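Local coordinates for protein glycoside Hydrolase (PDB 5T3B) that probably hydrolyses glycosidic bonds, as a gut-bacterial member of glycoside hydrolase family 50, whose characterised relatives are agarases, at residues 127-132 with 438-443; 390-395 with 407-412; 401-406 with 444-449; 415-420 with 462-467. One frame throughout, in Å; residues are numbered along the deposited sequence. Where two conformers were deposited one is given.

Contact 1. Residues 127-132 with 438-443; sequences ASFRMD and FKYLDD
Phe129 and Tyr440 leave their main chains alike, each with CG opposite the backbone N (chi1 -178° and 175°), and these torsions carry the two rings against each other. The edge of Phe129 meets the face of Tyr440 in a T-shaped pair, with planes at 65° and ring centroids 4.8 Å apart; Phe129 CD1 stands over the middle of the tyrosine ring. Leu441 CD2 lies on the opposite face, and Arg130 O comes to the ring edge, 3.4 Å from Tyr440 CE2, so the ring is flanked on both faces and one edge. Its hydroxyl is hydrogen-bonded to Trp148 of helix 145-158. An alanine in place of Tyr440 is likely to leave the Phe129 edge without its aromatic face and the Trp148 indole N-H without its mate. The two backbones are joined directly where Tyr440 N donates to Ala127 O (2.9 Å), and a water links Ser128 O (2.8 Å) to Leu441 N (3.1 Å). Ala127 is small enough for its CB to fit against Phe438 CD1 at 3.7 Å. Lys439, reached through a cis peptide, lays CB over the Phe438 ring, then bends at its end to give NZ to Leu441 O (2.7 Å) and, as a salt bridge, to Asp443 OD1 (2.8 Å). The two loops follow the parallel neighbouring strands 120-126 and 432-437. This is consistent with the first and last strands of a (beta/alpha)8 barrel, and a non-proline cis peptide after the last strand is a recurrent feature of clan GH-A glycosidases.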
# COMPACT_ATOMS: atom_id res chain seq x y z
N ALA A 127 -4.98 4.07 -5.90
CA ALA A 127 -5.97 3.20 -5.28
C ALA A 127 -7.40 3.51 -5.77
O ALA A 127 -7.72 4.65 -6.18
CB ALA A 127 -5.93 3.32 -3.76
N SER A 128 -8.28 2.53 -5.67
CA SER A 128 -9.70 2.75 -5.88
C SER A 128 -10.04 3.27 -7.25
O SER A 128 -10.84 4.18 -7.40
CB SER A 128 -10.30 3.62 -4.79
OG SER A 128 -9.96 3.16 -3.53
N PHE A 129 -9.46 2.67 -8.27
CA PHE A 129 -9.72 3.07 -9.63
C PHE A 129 -11.06 2.39 -10.04
O PHE A 129 -11.15 1.21 -10.41
CB PHE A 129 -8.61 2.65 -10.57
CG PHE A 129 -8.80 3.06 -11.98
CD1 PHE A 129 -8.86 4.41 -12.34
CD2 PHE A 129 -8.94 2.12 -13.00
CE1 PHE A 129 -9.06 4.80 -13.66
CE2 PHE A 129 -9.17 2.51 -14.30
CZ PHE A 129 -9.24 3.86 -14.60
N ARG A 130 -12.12 3.20 -9.98
CA ARG A 130 -13.50 2.78 -10.18
C ARG A 130 -14.28 4.00 -10.62
O ARG A 130 -13.84 5.15 -10.44
CB ARG A 130 -14.08 2.13 -8.95
CG ARG A 130 -14.13 2.98 -7.77
CD ARG A 130 -14.61 2.13 -6.57
NE ARG A 130 -16.03 1.92 -6.78
CZ ARG A 130 -16.88 1.67 -5.80
NH1 ARG A 130 -16.44 1.53 -4.53
NH2 ARG A 130 -18.16 1.56 -6.06
N MET A 131 -15.42 3.75 -11.26
CA MET A 131 -16.28 4.83 -11.77
C MET A 131 -17.22 5.32 -10.73
O MET A 131 -18.41 5.14 -10.84
CB MET A 131 -17.00 4.37 -13.06
CG MET A 131 -15.99 4.14 -14.20
SD MET A 131 -16.71 3.22 -15.60
CE MET A 131 -16.70 1.57 -14.93
N ASP A 132 -16.67 5.92 -9.67
CA ASP A 132 -17.48 6.30 -8.49
C ASP A 132 -17.49 7.80 -8.25
O ASP A 132 -17.53 8.30 -7.13
CB ASP A 132 -17.15 5.43 -7.26
CG ASP A 132 -15.86 5.74 -6.63
OD1 ASP A 132 -15.04 6.40 -7.23
OD2 ASP A 132 -15.66 5.26 -5.50
N PHE A 438 -3.64 7.10 -2.24
CA PHE A 438 -5.02 6.85 -1.95
C PHE A 438 -5.74 8.17 -2.01
O PHE A 438 -5.54 9.01 -1.14
CB PHE A 438 -5.15 6.19 -0.57
CG PHE A 438 -6.55 5.82 -0.18
CD1 PHE A 438 -7.05 4.57 -0.47
CD2 PHE A 438 -7.41 6.71 0.42
CE1 PHE A 438 -8.34 4.20 -0.18
CE2 PHE A 438 -8.69 6.34 0.76
CZ PHE A 438 -9.15 5.10 0.46
N LYS A 439 -6.53 8.46 -3.07
CA LYS A 439 -7.07 7.54 -4.07
C LYS A 439 -7.40 8.29 -5.33
O LYS A 439 -7.14 9.48 -5.46
CB LYS A 439 -8.25 6.74 -3.51
CG LYS A 439 -9.43 7.60 -3.12
CD LYS A 439 -10.60 6.74 -2.60
CE LYS A 439 -11.70 7.49 -1.90
NZ LYS A 439 -12.66 8.09 -2.86
N TYR A 440 -7.98 7.54 -6.29
CA TYR A 440 -8.31 8.10 -7.60
C TYR A 440 -9.21 9.34 -7.51
O TYR A 440 -8.81 10.39 -7.98
CB TYR A 440 -8.96 6.96 -8.41
CG TYR A 440 -9.48 7.32 -9.76
CD1 TYR A 440 -8.73 8.02 -10.70
CD2 TYR A 440 -10.76 6.92 -10.12
CE1 TYR A 440 -9.25 8.34 -11.93
CE2 TYR A 440 -11.29 7.21 -11.40
CZ TYR A 440 -10.51 7.94 -12.27
OH TYR A 440 -11.06 8.27 -13.50
N LEU A 441 -10.40 9.18 -6.92
CA LEU A 441 -11.38 10.26 -6.83
C LEU A 441 -11.64 10.71 -5.43
O LEU A 441 -11.58 9.94 -4.48
CB LEU A 441 -12.77 9.80 -7.37
CG LEU A 441 -12.79 9.38 -8.80
CD1 LEU A 441 -14.06 8.75 -9.20
CD2 LEU A 441 -12.48 10.48 -9.73
N ASP A 442 -11.98 11.98 -5.34
CA ASP A 442 -12.60 12.47 -4.10
C ASP A 442 -13.83 11.66 -3.74
O ASP A 442 -14.54 11.15 -4.62
CB ASP A 442 -13.05 13.92 -4.27
CG ASP A 442 -11.98 14.95 -4.20
OD1 ASP A 442 -10.84 14.67 -3.81
OD2 ASP A 442 -12.38 16.10 -4.53
N ASP A 443 -14.11 11.56 -2.44
CA ASP A 443 -15.48 11.34 -2.03
C ASP A 443 -16.28 12.58 -2.30
O ASP A 443 -15.73 13.66 -2.40
CB ASP A 443 -15.56 10.96 -0.54
CG ASP A 443 -14.90 9.69 -0.12
OD1 ASP A 443 -14.63 8.84 -0.95
OD2 ASP A 443 -14.77 9.58 1.17
O HOH W 1 -11.85 6.53 -6.26
O HOH W 2 -15.69 8.67 -4.99
O HOH W 3 -13.59 5.67 -4.20

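Contact 2. Residues 390-395 with 407-412. With EDO (1,2-ethanediol), chain G.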
# COMPACT_ATOMS: atom_id res chain seq x y z
N PHE A 390 -1.50 6.44 1.22
CA PHE A 390 -1.08 7.65 1.88
C PHE A 390 -1.75 8.80 1.08
O PHE A 390 -2.04 8.63 -0.10
CB PHE A 390 0.42 7.82 1.96
CG PHE A 390 1.08 8.18 0.66
CD1 PHE A 390 1.19 7.21 -0.35
CD2 PHE A 390 1.63 9.42 0.43
CE1 PHE A 390 1.76 7.54 -1.58
CE2 PHE A 390 2.22 9.73 -0.78
CZ PHE A 390 2.29 8.80 -1.81
N TYR A 391 -2.00 9.93 1.76
CA TYR A 391 -2.51 11.14 1.12
C TYR A 391 -2.60 12.25 2.13
O TYR A 391 -2.52 12.02 3.34
CB TYR A 391 -3.92 10.94 0.49
CG TYR A 391 -5.02 10.66 1.43
CD1 TYR A 391 -5.24 9.41 2.03
CD2 TYR A 391 -5.94 11.65 1.79
CE1 TYR A 391 -6.25 9.19 2.90
CE2 TYR A 391 -6.92 11.40 2.68
CZ TYR A 391 -7.08 10.19 3.27
OH TYR A 391 -8.10 9.96 4.21
N THR A 392 -2.86 13.45 1.61
CA THR A 392 -3.39 14.59 2.35
C THR A 392 -4.61 15.12 1.66
O THR A 392 -4.84 14.82 0.47
CB THR A 392 -2.36 15.71 2.53
OG1 THR A 392 -1.97 16.22 1.25
CG2 THR A 392 -1.16 15.23 3.32
N LYS A 393 -5.38 15.93 2.42
CA LYS A 393 -6.61 16.56 1.93
C LYS A 393 -6.35 18.06 1.87
O LYS A 393 -5.70 18.63 2.74
CB LYS A 393 -7.71 16.37 2.99
CG LYS A 393 -8.02 14.96 3.36
CD LYS A 393 -8.79 14.87 4.70
CE LYS A 393 -9.02 13.47 5.21
NZ LYS A 393 -9.65 13.59 6.57
N GLY A 394 -6.98 18.74 0.92
CA GLY A 394 -6.87 20.20 0.78
C GLY A 394 -8.05 20.96 1.35
O GLY A 394 -9.21 20.73 0.97
N GLU A 395 -7.77 21.89 2.24
CA GLU A 395 -8.80 22.74 2.83
C GLU A 395 -9.46 23.66 1.80
O GLU A 395 -10.65 23.97 1.91
CB GLU A 395 -8.16 23.56 3.96
CG GLU A 395 -9.10 24.54 4.62
CD GLU A 395 -8.39 25.27 5.79
OE1 GLU A 395 -7.43 26.05 5.50
OE2 GLU A 395 -8.85 25.13 6.95
N PHE A 407 -3.92 13.75 6.61
CA PHE A 407 -3.92 15.08 7.18
C PHE A 407 -4.50 16.13 6.23
O PHE A 407 -4.45 15.94 5.00
CB PHE A 407 -2.52 15.48 7.60
CG PHE A 407 -1.85 14.61 8.63
CD1 PHE A 407 -2.52 14.07 9.69
CD2 PHE A 407 -0.51 14.44 8.53
CE1 PHE A 407 -1.82 13.37 10.70
CE2 PHE A 407 0.19 13.75 9.47
CZ PHE A 407 -0.45 13.27 10.57
N VAL A 408 -4.98 17.21 6.81
CA VAL A 408 -5.44 18.36 6.03
C VAL A 408 -4.33 19.40 5.89
O VAL A 408 -3.69 19.76 6.88
CB VAL A 408 -6.63 19.03 6.72
CG1 VAL A 408 -7.14 20.23 5.92
CG2 VAL A 408 -7.75 18.03 6.96
N VAL A 409 -4.10 19.85 4.66
CA VAL A 409 -3.17 20.90 4.35
C VAL A 409 -3.97 22.05 3.72
O VAL A 409 -5.17 21.91 3.47
CB VAL A 409 -2.01 20.44 3.46
CG1 VAL A 409 -1.14 19.41 4.18
CG2 VAL A 409 -2.48 19.90 2.14
N ARG A 410 -3.31 23.18 3.51
CA ARG A 410 -4.12 24.35 3.13
C ARG A 410 -4.72 24.29 1.73
O ARG A 410 -5.81 24.82 1.49
CB ARG A 410 -3.32 25.64 3.28
CG ARG A 410 -2.93 25.99 4.70
CD ARG A 410 -4.11 26.33 5.55
NE ARG A 410 -3.65 26.85 6.85
CZ ARG A 410 -4.47 27.11 7.84
NH1 ARG A 410 -5.77 26.93 7.73
NH2 ARG A 410 -3.95 27.58 8.96
N ASP A 411 -3.98 23.73 0.76
CA ASP A 411 -4.37 23.84 -0.65
C ASP A 411 -3.72 22.75 -1.46
O ASP A 411 -2.94 21.93 -0.93
CB ASP A 411 -4.10 25.23 -1.16
CG ASP A 411 -2.70 25.62 -1.11
OD1 ASP A 411 -1.79 24.76 -1.07
OD2 ASP A 411 -2.41 26.85 -1.11
N GLN A 412 -4.04 22.71 -2.75
CA GLN A 412 -3.53 21.64 -3.61
C GLN A 412 -2.01 21.70 -3.76
O GLN A 412 -1.38 20.65 -3.81
CB GLN A 412 -4.21 21.67 -4.99
CG GLN A 412 -5.72 21.50 -4.92
CD GLN A 412 -6.15 20.25 -4.19
OE1 GLN A 412 -6.98 20.27 -3.22
NE2 GLN A 412 -5.61 19.20 -4.62
C1 EDO G . -8.43 6.33 4.40
O1 EDO G . -9.07 7.48 4.23
C2 EDO G . -7.62 6.45 5.66
O2 EDO G . -8.39 6.62 6.89
O HOH W 4 -1.49 12.39 5.85
O HOH W 5 -7.00 26.83 2.96
O HOH W 6 -8.68 26.75 8.94
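Glu395, Lys393 and Phe407 bury the most surface where these two segments meet. Glu395 stretches out with CG opposite its backbone N (chi1 177°) and runs beside Arg410, both side chains pointing the same way. Glu395 OE1 takes the NH1 proton of Arg410 at 2.9 Å, on the syn side of the carboxylate and within the guanidinium plane; the two flat groups are turned 34° against each other. Waters tie OE1 to Arg410 O and, more weakly, OE2 to NH1. Arginine suits this place because its other nitrogens can take further partners: NE bridges to Glu46, and Phe55 adds a cation-pi contact. Lys393 works through both backbone and side chain. Lys393 N donates to Phe407 O (2.7 Å) and Lys393 O accepts from Val409 N (2.8 Å, nearly straight), the two bonds straddling Val408 as a parallel pairing requires, while Val408 CA makes a CA-H...O contact of 3.3 Å with Lys393 O. Glu395 N then continues the series to Val409 O (2.9 Å). Beyond the backbone, Lys393 CD passes Val408 CG2 at 4.0 Å, and NZ is satisfied by the carbonyls of Asn401, Ser403 and Gly404. Phe407 contributes mainly through its backbone here, a water joining its N to Tyr391 O, while its ring stacks on Tyr47. Asp411 N-caps the helix that begins next. The arrangement is a short parallel strand pair: 407-409 lies at the side of strand 385-394 and also pairs antiparallel with strand 39-48, so it joins the N-terminal strands to what appears to be a (beta/alpha)8 barrel.

Contact 3. Residues 401-406 with 444-449. With EDO (1,2-ethanediol), chain G; EDO (1,2-ethanediol), chain J.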
# COMPACT_ATOMS: atom_id res chain seq x y z
N ASN A 401 -14.30 17.01 4.65
CA ASN A 401 -12.91 16.62 4.87
C ASN A 401 -12.72 15.87 6.19
O ASN A 401 -11.57 15.61 6.55
CB ASN A 401 -11.87 17.79 4.77
CG ASN A 401 -11.45 18.13 3.35
OD1 ASN A 401 -10.78 19.21 3.12
ND2 ASN A 401 -11.74 17.32 2.43
N SER A 402 -13.78 15.47 6.89
CA SER A 402 -13.59 14.81 8.16
C SER A 402 -13.23 13.33 8.03
O SER A 402 -12.50 12.80 8.86
CB SER A 402 -14.75 15.08 9.10
OG SER A 402 -15.91 14.52 8.61
N SER A 403 -13.75 12.64 7.02
CA SER A 403 -13.52 11.22 6.96
C SER A 403 -12.09 10.94 6.53
O SER A 403 -11.52 11.62 5.70
CB SER A 403 -14.47 10.57 5.98
OG SER A 403 -14.17 10.94 4.64
N GLY A 404 -11.53 9.89 7.11
CA GLY A 404 -10.21 9.40 6.72
C GLY A 404 -9.10 10.01 7.54
O GLY A 404 -9.22 11.13 8.05
N ALA A 405 -7.98 9.29 7.55
CA ALA A 405 -6.86 9.64 8.36
C ALA A 405 -5.84 10.58 7.72
O ALA A 405 -4.96 11.07 8.39
CB ALA A 405 -6.15 8.37 8.83
N GLY A 406 -5.95 10.85 6.43
CA GLY A 406 -5.02 11.74 5.82
C GLY A 406 -5.07 13.13 6.41
O GLY A 406 -6.17 13.64 6.68
N GLU A 444 -17.61 12.49 -2.37
CA GLU A 444 -18.41 13.69 -2.59
C GLU A 444 -18.12 14.75 -1.54
O GLU A 444 -18.15 15.95 -1.84
CB GLU A 444 -19.90 13.37 -2.68
CG GLU A 444 -20.73 14.54 -3.21
CD GLU A 444 -22.12 14.12 -3.69
OE1 GLU A 444 -22.53 13.03 -3.23
OE2 GLU A 444 -22.80 14.87 -4.48
N ASP A 445 -17.75 14.33 -0.33
CA ASP A 445 -17.52 15.23 0.78
C ASP A 445 -16.13 15.16 1.39
O ASP A 445 -15.91 15.60 2.54
CB ASP A 445 -18.55 15.02 1.85
CG ASP A 445 -18.54 13.64 2.42
OD1 ASP A 445 -17.72 12.76 1.96
OD2 ASP A 445 -19.40 13.33 3.29
N CYS A 446 -15.13 14.69 0.63
CA CYS A 446 -13.78 14.65 1.21
C CYS A 446 -12.73 14.65 0.10
O CYS A 446 -12.82 13.81 -0.81
CB CYS A 446 -13.61 13.45 2.14
SG CYS A 446 -12.05 13.53 3.06
N ASN A 447 -11.71 15.45 0.25
CA ASN A 447 -10.64 15.60 -0.72
C ASN A 447 -9.57 14.51 -0.57
O ASN A 447 -8.44 14.83 -0.22
CB ASN A 447 -10.07 17.00 -0.69
CG ASN A 447 -9.05 17.23 -1.77
OD1 ASN A 447 -9.15 16.68 -2.94
ND2 ASN A 447 -8.10 18.04 -1.49
N LYS A 448 -9.96 13.29 -0.89
CA LYS A 448 -9.03 12.15 -0.92
C LYS A 448 -8.46 11.91 -2.29
O LYS A 448 -7.56 11.13 -2.45
CB LYS A 448 -9.75 10.89 -0.45
CG LYS A 448 -10.26 10.91 0.97
CD LYS A 448 -11.11 9.69 1.32
CE LYS A 448 -11.64 9.75 2.71
NZ LYS A 448 -12.77 8.74 2.92
N GLY A 449 -8.93 12.61 -3.31
CA GLY A 449 -8.61 12.20 -4.65
C GLY A 449 -7.49 12.93 -5.33
O GLY A 449 -7.17 14.08 -5.00
C1 EDO G . -8.43 6.33 4.40
O1 EDO G . -9.07 7.48 4.23
C2 EDO G . -7.62 6.45 5.66
O2 EDO G . -8.39 6.62 6.89
C1 EDO J . -14.01 7.26 9.08
O1 EDO J . -13.13 8.39 9.08
C2 EDO J . -14.23 7.10 7.62
O2 EDO J . -12.94 6.78 7.05
O HOH W 7 -15.81 13.73 5.05
O HOH W 8 -16.34 10.79 2.94
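Asn401 and Asp445 are joined by an almost perfectly straight bond: Asn401 N donates to Asp445 O at 3.0 Å with an N-H...O angle of 178°. The same carbonyl also receives a water proton, and that water in turn accepts from Ser403 N (3.1 Å), so Asp445 O serves two backbone donors, one directly and one through solvent. Ser403 has a second conformer, so the two bonds of its OG hold for one of two positions. There Lys448 NZ donates to Ser403 OG at 3.1 Å, while the hydroxyl gives its own proton to a second water (2.8 Å) that donates onward to Asp445 OD1. Lysine fits because its chain, extended beyond CG, carries the ammonium past Cys446 to the serine and on to a salt bridge with Asp443 OD2. A methionine in place of Lys448 would probably cost Asp443 one of its two lysine partners and leave Ser403 OG without its lysine donor. Cys446, with SG opposite its backbone N (chi1 -171°), presses the sulfur against Ser403 O at 3.3 Å. Two ethanediol molecules, probably from the crystallisation liquor, accept from two further amides: Gly404 N donates to one (O1, 2.9 Å) and Ala405 N to the other (O2, 2.8 Å). Glycine is needed at 404, since a CB there would jam against the carbonyl of Ser403. Both segments are loops: 401-406 leads from strand 385-394 into strand 407-409, whereas the loop 444-449 lies between strand 432-437 and helix 459-469, with Cys446 resting on Lys393 and Lys448 on Tyr391 of strand 385-394.

Contact 4. Residues 415-420 with 462-467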
# COMPACT_ATOMS: atom_id res chain seq x y z
N ARG A 415 -0.71 19.91 -0.89
CA ARG A 415 -0.84 18.49 -1.08
C ARG A 415 0.34 17.98 -1.90
O ARG A 415 0.85 16.86 -1.67
CB ARG A 415 -2.17 18.08 -1.72
CG ARG A 415 -3.43 18.42 -0.95
CD ARG A 415 -4.65 18.06 -1.75
NE ARG A 415 -4.92 16.63 -1.70
CZ ARG A 415 -5.65 15.98 -2.61
NH1 ARG A 415 -6.04 16.51 -3.77
NH2 ARG A 415 -5.96 14.73 -2.36
N GLY A 416 0.70 18.73 -2.90
CA GLY A 416 1.86 18.39 -3.74
C GLY A 416 3.14 18.37 -2.94
O GLY A 416 3.97 17.45 -3.08
N PHE A 417 3.35 19.40 -2.11
CA PHE A 417 4.51 19.42 -1.24
C PHE A 417 4.54 18.22 -0.29
O PHE A 417 5.61 17.59 -0.08
CB PHE A 417 4.60 20.70 -0.43
CG PHE A 417 4.77 22.00 -1.22
CD1 PHE A 417 5.26 22.06 -2.50
CD2 PHE A 417 4.42 23.19 -0.61
CE1 PHE A 417 5.45 23.25 -3.18
CE2 PHE A 417 4.62 24.41 -1.26
CZ PHE A 417 5.11 24.44 -2.54
N ALA A 418 3.39 17.88 0.29
CA ALA A 418 3.31 16.72 1.18
C ALA A 418 3.61 15.43 0.41
O ALA A 418 4.23 14.52 0.96
CB ALA A 418 1.96 16.64 1.81
N TYR A 419 3.12 15.31 -0.82
CA TYR A 419 3.42 14.14 -1.62
C TYR A 419 4.92 14.03 -1.83
O TYR A 419 5.50 12.94 -1.66
CB TYR A 419 2.70 14.21 -2.99
CG TYR A 419 2.93 13.04 -3.87
CD1 TYR A 419 3.99 12.99 -4.77
CD2 TYR A 419 2.05 11.99 -3.89
CE1 TYR A 419 4.21 11.94 -5.62
CE2 TYR A 419 2.27 10.91 -4.75
CZ TYR A 419 3.33 10.90 -5.63
OH TYR A 419 3.45 9.79 -6.45
N GLN A 420 5.57 15.13 -2.21
CA GLN A 420 7.02 15.11 -2.40
C GLN A 420 7.74 14.74 -1.13
O GLN A 420 8.69 13.92 -1.17
CB GLN A 420 7.57 16.42 -2.97
CG GLN A 420 6.96 16.76 -4.30
CD GLN A 420 7.79 17.79 -5.06
OE1 GLN A 420 8.55 18.54 -4.45
NE2 GLN A 420 7.64 17.80 -6.36
N THR A 462 -0.99 17.21 -9.30
CA THR A 462 -0.39 16.31 -10.27
C THR A 462 0.95 16.85 -10.80
O THR A 462 1.83 16.05 -11.17
CB THR A 462 -1.33 15.94 -11.39
OG1 THR A 462 -1.66 17.08 -12.15
CG2 THR A 462 -2.53 15.25 -10.91
N LYS A 463 1.13 18.16 -10.82
CA LYS A 463 2.42 18.73 -11.21
C LYS A 463 3.50 18.25 -10.28
O LYS A 463 4.56 17.76 -10.72
CB LYS A 463 2.32 20.25 -11.20
CG LYS A 463 3.63 21.03 -11.55
CD LYS A 463 4.51 21.22 -10.31
CE LYS A 463 5.67 22.18 -10.50
NZ LYS A 463 6.59 21.68 -11.52
N TYR A 464 3.26 18.40 -8.97
CA TYR A 464 4.28 17.98 -8.00
C TYR A 464 4.47 16.45 -7.97
O TYR A 464 5.59 15.96 -7.74
CB TYR A 464 3.98 18.51 -6.59
CG TYR A 464 4.12 20.03 -6.56
CD1 TYR A 464 5.34 20.64 -6.63
CD2 TYR A 464 3.02 20.86 -6.59
CE1 TYR A 464 5.47 21.99 -6.68
CE2 TYR A 464 3.11 22.20 -6.69
CZ TYR A 464 4.35 22.78 -6.71
OH TYR A 464 4.47 24.17 -6.74
N MET A 465 3.36 15.71 -8.16
CA MET A 465 3.47 14.26 -8.26
C MET A 465 4.35 13.85 -9.42
O MET A 465 5.21 12.98 -9.29
CB MET A 465 2.10 13.59 -8.45
CG MET A 465 1.21 13.71 -7.26
SD MET A 465 -0.45 13.08 -7.75
CE MET A 465 -1.05 12.37 -6.25
N SER A 466 4.15 14.52 -10.57
CA SER A 466 4.89 14.19 -11.81
C SER A 466 6.38 14.39 -11.57
O SER A 466 7.21 13.58 -12.01
CB SER A 466 4.44 15.12 -12.96
OG SER A 466 3.09 14.91 -13.32
N ASP A 467 6.76 15.51 -10.92
CA ASP A 467 8.15 15.82 -10.75
C ASP A 467 8.88 14.70 -9.98
O ASP A 467 10.01 14.33 -10.30
CB ASP A 467 8.34 17.17 -10.06
CG ASP A 467 7.93 18.33 -10.95
OD1 ASP A 467 7.98 18.22 -12.22
OD2 ASP A 467 7.62 19.37 -10.32
O HOH W 9 8.89 20.03 -8.03
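Gln420 NE2 serves two acceptors: it donates to Tyr464 O at 3.1 Å, almost straight (176°), and to a water that itself donates to Asp467 OD2. The carbonyl it reaches belongs to a neighbouring helix, for this is a nearly parallel helix pair, with segment axes 8.2 Å apart and inclined at 20°, as between adjacent outer helices of a (beta/alpha)8 barrel. Glutamine has the length to cross this gap, and its OE1 accepts from Leu63 N. Gly416 permits the close approach: its CA sits 3.6 Å from Tyr464 CB, where a side chain would collide with the tyrosine ring. Lys463 CD lies over one face of that ring, and the edge of Phe417 points to the other in a T-shaped pair, planes at 68° and centroids 5.1 Å apart; Gln420 NE2 comes to the ring edge in its plane. The Tyr464 hydroxyl is held by Gln413. Lys463 also salt-bridges Asp467 OD2 one turn on. Tyr419 lies across Met465, whose flexible, unbranched chain can follow the flat ring, while the Tyr419 hydroxyl bonds to Asn469 and Trp435. Met465 CG stands over the ring centre, a CH-pi contact of 3.6 Å to the centroid; Met465 SD lies 4.8 Å from the Tyr419 ring centroid above the same face, a distant Met-aromatic contact, and Met465 CE bends back to within 3.9 Å of Tyr419 CD2.

Leaving strand 120-126, the chain enters 127-132 and meets its partner some 306 residues later, so contact 1 closes the longest loop and joins the ends of two strands that are neighbours in space but distant in sequence. Contact 2 is nested inside it, a short closure around the excursion between strands 385-394 and 407-409. Contact 3 starts within that excursion and ends beyond 438-443, crossing both contact 1 and contact 2. Contact 4 opens after contact 2 has closed, on helix 412-427, and reaches helix 459-469, crossing contacts 1 and 3. Asp442 with Gly449 couples contacts 1 and 3, while Arg415 reaches from contact 4 to Thr392 and Gly449.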